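Local structure of uncharacterized protein (Borrelia turicatae, 5VJ4) at residues A[188-193]-A[219-224]; A[236-241]-A[268-273]; A[247-252]-A[280-285]; A[254-259]-A[324-329]. The protein is of uncharacterised function but is a putative surface lipoprotein of a relapsing fever spirochete, mostly helical and possibly lipid-binding. One frame throughout, in Å; residues are numbered along the deposited sequence.

Contact 1 of 4, residues A[188-193]-A[219-224]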
loop_
_atom_site.group_PDB
_atom_site.type_symbol
_atom_site.label_atom_id
_atom_site.label_comp_id
_atom_site.label_asym_id
_atom_site.label_seq_id
_atom_site.Cartn_x
_atom_site.Cartn_y
_atom_site.Cartn_z
ATOM N N ARG A 188 9.123 -3.044 -9.217
ATOM C CA ARG A 188 8.209 -2.069 -8.614
ATOM C C ARG A 188 8.256 -0.752 -9.389
ATOM O O ARG A 188 7.217 -0.199 -9.753
ATOM C CB ARG A 188 8.507 -1.849 -7.129
ATOM C CG ARG A 188 8.583 -3.122 -6.324
ATOM C CD ARG A 188 8.306 -2.915 -4.849
ATOM N NE ARG A 188 8.546 -4.138 -4.093
ATOM C CZ ARG A 188 9.750 -4.604 -3.762
ATOM N NH1 ARG A 188 10.870 -3.949 -4.108
ATOM N NH2 ARG A 188 9.825 -5.740 -3.087
ATOM N N TYR A 189 9.466 -0.295 -9.697
ATOM C CA TYR A 189 9.610 0.943 -10.417
ATOM C C TYR A 189 8.958 0.856 -11.808
ATOM O O TYR A 189 8.223 1.799 -12.203
ATOM C CB TYR A 189 11.062 1.357 -10.502
ATOM C CG TYR A 189 11.745 1.794 -9.214
ATOM C CD1 TYR A 189 11.032 2.099 -8.056
ATOM C CD2 TYR A 189 13.133 1.947 -9.185
ATOM C CE1 TYR A 189 11.692 2.516 -6.899
ATOM C CE2 TYR A 189 13.782 2.391 -8.056
ATOM C CZ TYR A 189 13.066 2.663 -6.913
ATOM O OH TYR A 189 13.768 3.078 -5.806
ATOM N N ASP A 190 9.180 -0.273 -12.510
ATOM C CA ASP A 190 8.475 -0.560 -13.782
ATOM C C ASP A 190 6.981 -0.317 -13.633
ATOM O O ASP A 190 6.388 0.490 -14.372
ATOM C CB ASP A 190 8.707 -1.997 -14.257
ATOM C CG ASP A 190 10.039 -2.179 -14.991
ATOM O OD1 ASP A 190 10.639 -1.168 -15.420
ATOM O OD2 ASP A 190 10.486 -3.344 -15.135
ATOM N N GLY A 191 6.399 -0.948 -12.618
ATOM C CA GLY A 191 4.973 -0.828 -12.368
ATOM C C GLY A 191 4.559 0.605 -12.272
ATOM O O GLY A 191 3.595 1.020 -12.916
ATOM N N LEU A 192 5.314 1.377 -11.493
ATOM C CA LEU A 192 4.937 2.761 -11.228
ATOM C C LEU A 192 5.002 3.567 -12.511
ATOM O O LEU A 192 4.088 4.351 -12.807
ATOM C CB LEU A 192 5.806 3.355 -10.142
ATOM C CG LEU A 192 5.545 2.818 -8.726
ATOM C CD1 LEU A 192 6.765 3.070 -7.884
ATOM C CD2 LEU A 192 4.353 3.458 -8.085
ATOM N N VAL A 193 6.047 3.322 -13.297
ATOM C CA VAL A 193 6.177 3.971 -14.585
ATOM C C VAL A 193 5.012 3.599 -15.485
ATOM O O VAL A 193 4.328 4.506 -16.009
ATOM C CB VAL A 193 7.528 3.689 -15.244
ATOM C CG1 VAL A 193 7.631 4.399 -16.602
ATOM C CG2 VAL A 193 8.638 4.157 -14.320
ATOM N N PRO A 219 16.882 9.225 -11.470
ATOM C CA PRO A 219 17.661 9.161 -10.252
ATOM C C PRO A 219 17.494 7.848 -9.495
ATOM O O PRO A 219 18.482 7.321 -8.953
ATOM C CB PRO A 219 17.042 10.258 -9.405
ATOM C CG PRO A 219 16.597 11.266 -10.376
ATOM C CD PRO A 219 16.046 10.441 -11.475
ATOM N N ARG A 220 16.256 7.340 -9.462
ATOM C CA ARG A 220 15.932 6.208 -8.631
ATOM C C ARG A 220 16.620 4.946 -9.135
ATOM O O ARG A 220 17.044 4.110 -8.327
ATOM C CB ARG A 220 14.419 6.056 -8.453
ATOM C CG ARG A 220 13.751 7.321 -7.920
ATOM C CD ARG A 220 12.223 7.223 -7.892
ATOM N NE ARG A 220 11.622 8.327 -7.167
ATOM C CZ ARG A 220 10.469 8.913 -7.482
ATOM N NH1 ARG A 220 9.775 8.513 -8.528
ATOM N NH2 ARG A 220 10.010 9.939 -6.761
ATOM N N PHE A 221 16.777 4.843 -10.455
ATOM C CA PHE A 221 17.511 3.730 -11.061
ATOM C C PHE A 221 19.005 3.957 -10.909
ATOM O O PHE A 221 19.719 3.067 -10.443
ATOM C CB PHE A 221 17.162 3.579 -12.529
ATOM C CG PHE A 221 15.873 2.860 -12.781
ATOM C CD1 PHE A 221 15.732 1.529 -12.466
ATOM C CD2 PHE A 221 14.810 3.510 -13.395
ATOM C CE1 PHE A 221 14.538 0.855 -12.720
ATOM C CE2 PHE A 221 13.613 2.850 -13.652
ATOM C CZ PHE A 221 13.477 1.519 -13.310
ATOM N N ARG A 222 19.469 5.157 -11.276
ATOM C CA ARG A 222 20.878 5.517 -11.133
ATOM C C ARG A 222 21.455 5.176 -9.768
ATOM O O ARG A 222 22.602 4.721 -9.671
ATOM C CB ARG A 222 21.094 6.989 -11.398
ATOM C CG ARG A 222 21.715 7.255 -12.740
ATOM C CD ARG A 222 22.200 8.680 -12.742
ATOM N NE ARG A 222 21.108 9.625 -12.956
ATOM C CZ ARG A 222 20.571 9.912 -14.140
ATOM N NH1 ARG A 222 21.006 9.306 -15.271
ATOM N NH2 ARG A 222 19.597 10.822 -14.184
ATOM N N LYS A 223 20.625 5.345 -8.740
ATOM C CA LYS A 223 21.005 5.163 -7.352
ATOM C C LYS A 223 21.573 3.761 -7.065
ATOM O O LYS A 223 22.310 3.571 -6.101
ATOM C CB LYS A 223 19.809 5.511 -6.443
ATOM C CG LYS A 223 20.106 5.728 -4.961
ATOM C CD LYS A 223 20.995 6.946 -4.734
ATOM C CE LYS A 223 20.882 7.505 -3.326
ATOM N NZ LYS A 223 21.034 6.522 -2.235
ATOM N N PHE A 224 21.282 2.794 -7.925
ATOM C CA PHE A 224 21.763 1.432 -7.695
ATOM C C PHE A 224 23.277 1.370 -7.612
ATOM O O PHE A 224 23.830 0.742 -6.700
ATOM C CB PHE A 224 21.244 0.487 -8.779
ATOM C CG PHE A 224 19.786 0.189 -8.670
ATOM C CD1 PHE A 224 18.923 1.032 -7.959
ATOM C CD2 PHE A 224 19.257 -0.918 -9.305
ATOM C CE1 PHE A 224 17.569 0.765 -7.869
ATOM C CE2 PHE A 224 17.900 -1.184 -9.228
ATOM C CZ PHE A 224 17.060 -0.335 -8.519
#
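Aromatic contacts carry this buried junction between helix 176-201 and the short helix 218-222. The rings of Y189 and F221 form a T-shaped (edge-to-face) pair, planes at 89° and centroids 5.5 Å apart, with the edge of Y189 directed at the face of F221. Y189 CD2 lies 4.0 Å from F221 CE1, over the rim of the phenyl ring rather than its middle. The tip of that ring also meets the root of the tyrosine, F221 CZ standing 3.7 Å from Y189 CB, so the two side chains run past each other in opposite senses. F224 adds a looser touch, its CE1 4.1 Å from Y189 CE2.

Aliphatic packing comes from R220, whose CB sits 3.7 Å from Y189 CE2. Beyond CB the arginine chain runs extended and leaves the tyrosine, carrying its guanidinium to salt bridges with D283 and D245.

Polar groups find their partners outside the two segments: D190 turns its carboxylate to Y126 and K163, and no hydrogen bond spans the contact. F221 is further enclosed by T162 and A166 of helix 145-171. The motif is an edge-to-face aromatic pair in the buried core of an all-helical protein.

Contact 2 of 4, residues A[236-241]-A[268-273]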
loop_
_atom_site.group_PDB
_atom_site.type_symbol
_atom_site.label_atom_id
_atom_site.label_comp_id
_atom_site.label_asym_id
_atom_site.label_seq_id
_atom_site.Cartn_x
_atom_site.Cartn_y
_atom_site.Cartn_z
ATOM N N ASP A 236 16.942 0.806 4.874
ATOM C CA ASP A 236 16.248 2.027 5.194
ATOM C C ASP A 236 15.624 2.573 3.928
ATOM O O ASP A 236 16.265 2.590 2.868
ATOM C CB ASP A 236 17.221 3.056 5.788
ATOM C CG ASP A 236 16.516 4.147 6.603
ATOM O OD1 ASP A 236 15.372 3.952 7.094
ATOM O OD2 ASP A 236 17.140 5.211 6.762
ATOM N N ILE A 237 14.384 3.032 4.031
ATOM C CA ILE A 237 13.745 3.590 2.855
ATOM C C ILE A 237 14.564 4.774 2.309
ATOM O O ILE A 237 14.731 4.890 1.097
ATOM C CB ILE A 237 12.256 3.900 3.062
ATOM C CG1 ILE A 237 12.086 5.049 4.038
ATOM C CG2 ILE A 237 11.481 2.665 3.533
ATOM C CD1 ILE A 237 11.771 6.345 3.328
ATOM N N TYR A 238 15.144 5.596 3.186
ATOM C CA TYR A 238 15.963 6.736 2.698
ATOM C C TYR A 238 17.179 6.263 1.900
ATOM O O TYR A 238 17.787 7.045 1.186
ATOM C CB TYR A 238 16.448 7.642 3.833
ATOM C CG TYR A 238 15.415 8.500 4.539
ATOM C CD1 TYR A 238 14.449 7.939 5.397
ATOM C CD2 TYR A 238 15.414 9.877 4.374
ATOM C CE1 TYR A 238 13.500 8.745 6.045
ATOM C CE2 TYR A 238 14.475 10.692 5.023
ATOM C CZ TYR A 238 13.539 10.132 5.859
ATOM O OH TYR A 238 12.634 10.965 6.492
ATOM N N GLY A 239 17.531 4.981 2.017
ATOM C CA GLY A 239 18.691 4.447 1.314
ATOM C C GLY A 239 18.449 4.388 -0.167
ATOM O O GLY A 239 19.391 4.397 -0.945
ATOM N N TRP A 240 17.177 4.332 -0.547
ATOM C CA TRP A 240 16.771 4.222 -1.945
ATOM C C TRP A 240 16.464 5.538 -2.624
ATOM O O TRP A 240 16.448 5.609 -3.857
ATOM C CB TRP A 240 15.536 3.379 -2.010
ATOM C CG TRP A 240 15.711 2.030 -1.491
ATOM C CD1 TRP A 240 15.540 1.626 -0.205
ATOM C CD2 TRP A 240 16.032 0.858 -2.251
ATOM N NE1 TRP A 240 15.737 0.259 -0.105
ATOM C CE2 TRP A 240 16.042 -0.232 -1.350
ATOM C CE3 TRP A 240 16.302 0.621 -3.609
ATOM C CZ2 TRP A 240 16.326 -1.536 -1.763
ATOM C CZ3 TRP A 240 16.581 -0.682 -4.023
ATOM C CH2 TRP A 240 16.592 -1.745 -3.102
ATOM N N LEU A 241 16.185 6.560 -1.818
ATOM C CA LEU A 241 15.917 7.926 -2.286
ATOM C C LEU A 241 17.175 8.609 -2.761
ATOM O O LEU A 241 18.219 8.494 -2.120
ATOM C CB LEU A 241 15.306 8.769 -1.160
ATOM C CG LEU A 241 14.096 8.124 -0.445
ATOM C CD1 LEU A 241 13.457 9.024 0.585
ATOM C CD2 LEU A 241 13.031 7.710 -1.426
ATOM N N ASN A 268 8.407 6.021 10.790
ATOM C CA ASN A 268 7.895 4.678 10.912
ATOM C C ASN A 268 6.848 4.340 9.859
ATOM O O ASN A 268 6.851 3.227 9.307
ATOM C CB ASN A 268 7.395 4.304 12.308
ATOM C CG ASN A 268 7.009 2.804 12.388
ATOM O OD1 ASN A 268 6.181 2.378 13.197
ATOM N ND2 ASN A 268 7.598 1.998 11.500
ATOM N N VAL A 269 5.973 5.286 9.551
ATOM C CA VAL A 269 4.988 4.994 8.492
ATOM C C VAL A 269 5.670 4.806 7.149
ATOM O O VAL A 269 5.293 3.906 6.389
ATOM C CB VAL A 269 3.790 5.952 8.408
ATOM C CG1 VAL A 269 3.040 5.946 9.709
ATOM C CG2 VAL A 269 4.279 7.331 8.281
ATOM N N LEU A 270 6.714 5.591 6.890
ATOM C CA LEU A 270 7.454 5.403 5.655
ATOM C C LEU A 270 7.994 3.990 5.569
ATOM O O LEU A 270 7.839 3.334 4.562
ATOM C CB LEU A 270 8.587 6.386 5.546
ATOM C CG LEU A 270 8.289 7.881 5.531
ATOM C CD1 LEU A 270 9.500 8.648 5.031
ATOM C CD2 LEU A 270 7.097 8.262 4.690
ATOM N N ASN A 271 8.598 3.527 6.654
ATOM C CA ASN A 271 9.140 2.200 6.667
ATOM C C ASN A 271 8.112 1.107 6.602
ATOM O O ASN A 271 8.373 0.038 6.046
ATOM C CB ASN A 271 10.134 1.986 7.793
ATOM C CG ASN A 271 11.579 2.233 7.319
ATOM O OD1 ASN A 271 12.276 1.292 6.940
ATOM N ND2 ASN A 271 12.008 3.507 7.276
ATOM N N SER A 272 6.926 1.368 7.125
ATOM C CA SER A 272 5.931 0.298 7.129
ATOM C C SER A 272 5.418 0.108 5.706
ATOM O O SER A 272 5.266 -1.016 5.182
ATOM C CB SER A 272 4.787 0.635 8.066
ATOM O OG SER A 272 5.272 1.210 9.257
ATOM N N VAL A 273 5.201 1.246 5.079
ATOM C CA VAL A 273 4.597 1.317 3.777
ATOM C C VAL A 273 5.581 0.849 2.692
ATOM O O VAL A 273 5.183 0.217 1.723
ATOM C CB VAL A 273 4.137 2.772 3.586
ATOM C CG1 VAL A 273 4.377 3.281 2.192
ATOM C CG2 VAL A 273 2.700 2.899 4.017
#
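I237, L270 and N271 bury the most surface where the loop 236-241 lies against helix 263-301. I237 CG1 occupies the crowded position between backbone N and carbonyl carbon (chi1 68°), and its two branches part over the helix. Along one branch, CD1 meets L270 CD1 at 3.7 Å, the two side chains crossing at about a right angle. The other branch turns to the amide of N271, with I237 CG2 3.8 Å from N271 OD1.

L270 also takes the ring of Y238, its CD1 4.1 Å from Y238 CE1; the hydroxyl of that tyrosine is bonded to N267, one turn back on the helix, and to K263. N271 is the polar member. I237 CG1 approaches its ND2 to 3.6 Å, while the same nitrogen gives a weak hydrogen bond to D236 OD1, 3.4 Å long, with the amide and carboxylate planes only 17° apart.

Four consecutive residues, 237-240, have helical backbone angles without regular helix bonding, so an irregular turn faces a regular helix. I249 of helix 243-256 packs against Y238 and L270, W240 reaches helix 176-201, and R188 of the second subunit bonds to the carbonyl of N271.

Contact 3 of 4, residues A[247-252]-A[280-285]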
loop_
_atom_site.group_PDB
_atom_site.type_symbol
_atom_site.label_atom_id
_atom_site.label_comp_id
_atom_site.label_asym_id
_atom_site.label_seq_id
_atom_site.Cartn_x
_atom_site.Cartn_y
_atom_site.Cartn_z
ATOM N N ALA A 247 15.032 15.701 -0.609
ATOM C CA ALA A 247 14.428 17.047 -0.562
ATOM C C ALA A 247 12.931 16.987 -0.357
ATOM O O ALA A 247 12.410 17.541 0.627
ATOM C CB ALA A 247 14.762 17.858 -1.802
ATOM N N THR A 248 12.240 16.252 -1.234
ATOM C CA THR A 248 10.779 16.212 -1.162
ATOM C C THR A 248 10.307 15.658 0.166
ATOM O O THR A 248 9.430 16.244 0.818
ATOM C CB THR A 248 10.147 15.426 -2.309
ATOM O OG1 THR A 248 10.678 15.885 -3.545
ATOM C CG2 THR A 248 8.672 15.665 -2.319
ATOM N N ILE A 249 10.912 14.548 0.586
ATOM C CA ILE A 249 10.509 13.967 1.853
ATOM C C ILE A 249 10.712 14.940 3.001
ATOM O O ILE A 249 9.858 15.038 3.880
ATOM C CB ILE A 249 11.172 12.625 2.131
ATOM C CG1 ILE A 249 10.469 11.526 1.364
ATOM C CG2 ILE A 249 11.004 12.264 3.591
ATOM C CD1 ILE A 249 9.102 11.176 1.926
ATOM N N ASN A 250 11.802 15.694 2.962
ATOM C CA ASN A 250 12.073 16.622 4.063
ATOM C C ASN A 250 10.943 17.620 4.130
ATOM O O ASN A 250 10.307 17.814 5.194
ATOM C CB ASN A 250 13.474 17.275 3.981
ATOM C CG ASN A 250 14.620 16.301 4.380
ATOM O OD1 ASN A 250 14.425 15.260 5.058
ATOM N ND2 ASN A 250 15.821 16.641 3.948
ATOM N N GLU A 251 10.628 18.158 2.958
ATOM C CA GLU A 251 9.557 19.115 2.848
ATOM C C GLU A 251 8.231 18.549 3.366
ATOM O O GLU A 251 7.535 19.204 4.157
ATOM C CB GLU A 251 9.460 19.531 1.420
ATOM C CG GLU A 251 8.533 20.694 1.182
ATOM C CD GLU A 251 8.448 21.008 -0.293
ATOM O OE1 GLU A 251 7.367 21.421 -0.751
ATOM O OE2 GLU A 251 9.481 20.844 -0.990
ATOM N N ILE A 252 7.909 17.324 2.951
ATOM C CA ILE A 252 6.679 16.676 3.397
ATOM C C ILE A 252 6.689 16.521 4.923
ATOM O O ILE A 252 5.675 16.787 5.598
ATOM C CB ILE A 252 6.458 15.330 2.675
ATOM C CG1 ILE A 252 6.154 15.572 1.190
ATOM C CG2 ILE A 252 5.342 14.527 3.344
ATOM C CD1 ILE A 252 5.770 14.330 0.413
ATOM N N ARG A 280 5.701 6.894 -4.742
ATOM C CA ARG A 280 4.511 7.364 -5.391
ATOM C C ARG A 280 3.902 8.590 -4.695
ATOM O O ARG A 280 3.474 9.525 -5.346
ATOM C CB ARG A 280 3.515 6.255 -5.519
ATOM C CG ARG A 280 2.388 6.658 -6.405
ATOM C CD ARG A 280 1.501 5.485 -6.709
ATOM N NE ARG A 280 0.461 5.927 -7.638
ATOM C CZ ARG A 280 -0.733 6.366 -7.258
ATOM N NH1 ARG A 280 -1.601 6.741 -8.175
ATOM N NH2 ARG A 280 -1.062 6.423 -5.963
HETATM N N MSE A 281 3.907 8.603 -3.373
HETATM C CA MSE A 281 3.407 9.763 -2.650
HETATM C C MSE A 281 4.251 10.957 -2.974
HETATM O O MSE A 281 3.758 12.057 -2.957
HETATM C CB MSE A 281 3.484 9.481 -1.182
HETATM C CG MSE A 281 3.141 10.735 -0.408
HETATM SE SE MSE A 281 3.733 10.520 1.476
HETATM C CE MSE A 281 5.643 10.928 1.436
ATOM N N ILE A 282 5.517 10.739 -3.300
ATOM C CA ILE A 282 6.434 11.837 -3.630
ATOM C C ILE A 282 6.101 12.464 -4.989
ATOM O O ILE A 282 6.052 13.703 -5.101
ATOM C CB ILE A 282 7.925 11.380 -3.612
ATOM C CG1 ILE A 282 8.325 10.904 -2.217
ATOM C CG2 ILE A 282 8.865 12.493 -4.066
ATOM C CD1 ILE A 282 9.787 10.556 -2.077
ATOM N N ASP A 283 5.906 11.614 -6.011
ATOM C CA ASP A 283 5.499 12.069 -7.336
ATOM C C ASP A 283 4.196 12.864 -7.198
ATOM O O ASP A 283 4.101 14.001 -7.692
ATOM C CB ASP A 283 5.280 10.895 -8.305
ATOM C CG ASP A 283 6.514 10.003 -8.489
ATOM O OD1 ASP A 283 7.679 10.467 -8.282
ATOM O OD2 ASP A 283 6.288 8.818 -8.875
ATOM N N ILE A 284 3.211 12.299 -6.492
ATOM C CA ILE A 284 1.924 12.962 -6.421
ATOM C C ILE A 284 2.089 14.341 -5.798
ATOM O O ILE A 284 1.607 15.320 -6.346
ATOM C CB ILE A 284 0.930 12.131 -5.631
ATOM C CG1 ILE A 284 0.441 10.968 -6.488
ATOM C CG2 ILE A 284 -0.221 13.001 -5.160
ATOM C CD1 ILE A 284 0.129 9.690 -5.718
ATOM N N TYR A 285 2.801 14.396 -4.671
ATOM C CA TYR A 285 3.016 15.630 -3.963
ATOM C C TYR A 285 3.641 16.674 -4.881
ATOM O O TYR A 285 3.263 17.840 -4.862
ATOM C CB TYR A 285 3.934 15.408 -2.773
ATOM C CG TYR A 285 4.302 16.699 -2.081
ATOM C CD1 TYR A 285 3.396 17.337 -1.235
ATOM C CD2 TYR A 285 5.539 17.300 -2.306
ATOM C CE1 TYR A 285 3.712 18.531 -0.617
ATOM C CE2 TYR A 285 5.866 18.496 -1.715
ATOM C CZ TYR A 285 4.950 19.100 -0.866
ATOM O OH TYR A 285 5.281 20.271 -0.251
#
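I252 and I249 form the apolar centre together with M281, here selenomethionine, and I282. The M281 chain is extended to the selenium and then bends (chi3 81°), which brings its CE against both isoleucine tips, 3.5 Å from I249 CD1 and 3.6 Å from I252 CD1. It meets I252 tip to tip but crosses I249 at about a right angle. I282 crosses I249 in the same manner, with its CD1 3.6 Å from I249 CG1.

Moving outward, the ring of Y285 bounds this centre. I252 CG1 stands over the middle of one face, 3.9 Å from the Y285 ring centroid and 8° off the ring normal, a well-centred CH-pi contact. T248 serves both neighbours through one methyl: CG2, anti to its backbone N, lies 3.6 Å from I282 CG2 and 3.5 Å from Y285 CD2. Its hydroxyl bonds instead to R286 and to the carbonyl of D244.

At the polar edge the extended side chain of E251 runs across the end of the tyrosine. Y285 OH donates a hydrogen bond to E251 OE1, modelled at 2.4 Å, with the oxygen met from above the carboxylate plane. The bond ties down the outer end of a ring whose face already rests on I252.

The two helix segments cross steeply, at 78°, with their axes 10.2 Å apart, so at this point helix 243-256 runs across helix 263-301. Y322, Y323 and F330 of helix 308-334 pack on the latter's side of the junction, and Y238 and L241 of the preceding loop cover I249.

Contact 4 of 4, residues A[254-259]-A[324-329]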
loop_
_atom_site.group_PDB
_atom_site.type_symbol
_atom_site.label_atom_id
_atom_site.label_comp_id
_atom_site.label_asym_id
_atom_site.label_seq_id
_atom_site.Cartn_x
_atom_site.Cartn_y
_atom_site.Cartn_z
ATOM N N LYS A 254 8.286 18.443 7.176
ATOM C CA LYS A 254 7.952 19.767 7.753
ATOM C C LYS A 254 6.442 20.042 7.765
ATOM O O LYS A 254 5.913 20.543 8.740
ATOM C CB LYS A 254 8.697 20.946 7.098
ATOM C CG LYS A 254 10.168 20.714 6.822
ATOM C CD LYS A 254 10.917 22.030 6.903
ATOM C CE LYS A 254 12.407 21.766 7.061
ATOM N NZ LYS A 254 12.737 21.154 8.384
ATOM N N ILE A 255 5.740 19.679 6.702
ATOM C CA ILE A 255 4.278 19.767 6.737
ATOM C C ILE A 255 3.677 18.917 7.866
ATOM O O ILE A 255 2.719 19.340 8.509
ATOM C CB ILE A 255 3.652 19.414 5.372
ATOM C CG1 ILE A 255 4.088 20.433 4.313
ATOM C CG2 ILE A 255 2.128 19.349 5.452
ATOM C CD1 ILE A 255 3.870 19.986 2.876
ATOM N N VAL A 256 4.265 17.756 8.135
ATOM C CA VAL A 256 3.654 16.782 9.045
ATOM C C VAL A 256 4.087 16.891 10.520
ATOM O O VAL A 256 3.256 16.810 11.426
ATOM C CB VAL A 256 3.910 15.350 8.532
ATOM C CG1 VAL A 256 3.288 14.326 9.447
ATOM C CG2 VAL A 256 3.345 15.200 7.147
ATOM N N ILE A 257 5.381 17.048 10.746
ATOM C CA ILE A 257 5.948 17.013 12.089
ATOM C C ILE A 257 5.511 18.179 12.980
ATOM O O ILE A 257 5.520 19.339 12.584
ATOM C CB ILE A 257 7.478 16.841 12.027
ATOM C CG1 ILE A 257 7.755 15.571 11.223
ATOM C CG2 ILE A 257 8.101 16.721 13.409
ATOM C CD1 ILE A 257 9.205 15.251 11.071
ATOM N N ASN A 258 5.140 17.803 14.194
ATOM C CA ASN A 258 4.526 18.637 15.207
ATOM C C ASN A 258 5.253 18.561 16.521
ATOM O O ASN A 258 6.229 17.825 16.676
ATOM C CB ASN A 258 3.169 18.034 15.519
ATOM C CG ASN A 258 2.048 18.778 14.914
ATOM O OD1 ASN A 258 2.230 19.567 13.992
ATOM N ND2 ASN A 258 0.851 18.531 15.419
ATOM N N ALA A 259 4.732 19.287 17.500
ATOM C CA ALA A 259 5.102 19.023 18.866
ATOM C C ALA A 259 4.489 17.668 19.260
ATOM O O ALA A 259 5.141 16.873 19.918
ATOM C CB ALA A 259 4.626 20.135 19.760
ATOM N N SER A 324 -3.640 19.653 5.248
ATOM C CA SER A 324 -4.445 18.958 6.245
ATOM C C SER A 324 -4.628 17.474 5.925
ATOM O O SER A 324 -4.523 16.638 6.824
ATOM C CB SER A 324 -5.796 19.661 6.445
ATOM O OG SER A 324 -6.767 18.771 6.958
ATOM N N ASN A 325 -4.900 17.145 4.659
ATOM C CA ASN A 325 -5.021 15.739 4.250
ATOM C C ASN A 325 -3.732 14.990 4.585
ATOM O O ASN A 325 -3.795 13.846 5.036
ATOM C CB ASN A 325 -5.336 15.607 2.751
ATOM C CG ASN A 325 -6.819 15.745 2.422
ATOM O OD1 ASN A 325 -7.567 16.380 3.133
ATOM N ND2 ASN A 325 -7.234 15.161 1.316
ATOM N N ILE A 326 -2.578 15.643 4.394
ATOM C CA ILE A 326 -1.289 14.989 4.618
ATOM C C ILE A 326 -1.137 14.644 6.105
ATOM O O ILE A 326 -0.981 13.472 6.469
ATOM C CB ILE A 326 -0.102 15.824 4.105
ATOM C CG1 ILE A 326 -0.269 16.177 2.631
ATOM C CG2 ILE A 326 1.200 15.064 4.278
ATOM C CD1 ILE A 326 0.829 17.086 2.093
ATOM N N ARG A 327 -1.231 15.667 6.955
ATOM C CA ARG A 327 -1.172 15.488 8.404
ATOM C C ARG A 327 -2.125 14.374 8.865
ATOM O O ARG A 327 -1.694 13.428 9.549
ATOM C CB ARG A 327 -1.481 16.795 9.124
ATOM C CG ARG A 327 -0.390 17.814 8.990
ATOM C CD ARG A 327 -0.619 19.032 9.865
ATOM N NE ARG A 327 -0.131 20.235 9.180
ATOM C CZ ARG A 327 -0.905 21.219 8.723
ATOM N NH1 ARG A 327 -2.228 21.192 8.892
ATOM N NH2 ARG A 327 -0.342 22.253 8.111
ATOM N N GLY A 328 -3.396 14.482 8.458
ATOM C CA GLY A 328 -4.433 13.496 8.818
ATOM C C GLY A 328 -4.093 12.055 8.431
ATOM O O GLY A 328 -4.386 11.112 9.170
ATOM N N THR A 329 -3.473 11.870 7.268
ATOM C CA THR A 329 -3.247 10.525 6.812
ATOM C C THR A 329 -2.094 9.912 7.614
ATOM O O THR A 329 -2.127 8.731 7.956
ATOM C CB THR A 329 -3.097 10.430 5.268
ATOM O OG1 THR A 329 -3.311 9.080 4.844
ATOM C CG2 THR A 329 -1.726 10.870 4.787
#
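Methyl packing at V256 and I326 makes the tight side of this contact, whereas the solvent side is held by one exposed arginine. V256 has CG1 anti to its backbone N (chi1 -180°), leaving CG2 to face the partner helix, 3.6 Å from I326 CG2. The two side chains cross at about a right angle, and both residues are buried. I255 joins more loosely, its CG2 4.3 Å from I326 CD1. F330, one helical turn beyond I326, continues the packing against V256, and Y323, one turn before it, does so against I255. The backbones come close as well, with 5.0 Å between V256 CA and R327 CA.

In the fold, this is where helix 243-256 ends against the C-terminal half of helix 308-334: I257 is the first residue to leave helical backbone angles, and the chain then runs out into the loop that leads to helix 263-301. Carbonyls in the last turn of a helix have no further turn of main-chain N-H groups above them, and the I255 carbonyl takes a side-chain donor.

That donor is R327, on the solvent side. Its NE bonds to I255 O at 3.1 Å, nearly along the C=O axis (160°) and close to the guanidinium plane, although the N-H...O angle is only 147°. A bend at chi3, away from the fully extended form, places NE at the carbonyl, and the aliphatic part of the chain lies alongside the helix end, R327 CG being 4.2 Å from V256 CA. N258 of the departing loop keeps its amide for T260.

Contacts 2, 3 and 4 form a continuous run of packing side chains. I249 of contact 3 touches Y238, L241 and L270 of contact 2, whose centre is 12 Å away. At its other end, Y285 and I252 reach I255 and I326 of contact 4, centred 13 Å off. Contacts 2 and 4 do not touch, their nearest atoms being about 6 Å apart. Contact 1 joins mainly through polar groups: R220 NH2 makes a 2.8 Å salt bridge to D283 OD1 of contact 3, and K223 NZ is 3.0 Å from G239 O of contact 2, a probable hydrogen bond; L192 also packs on R280, and Y189 on W240. Contacts 1 and 2 both border the second subunit.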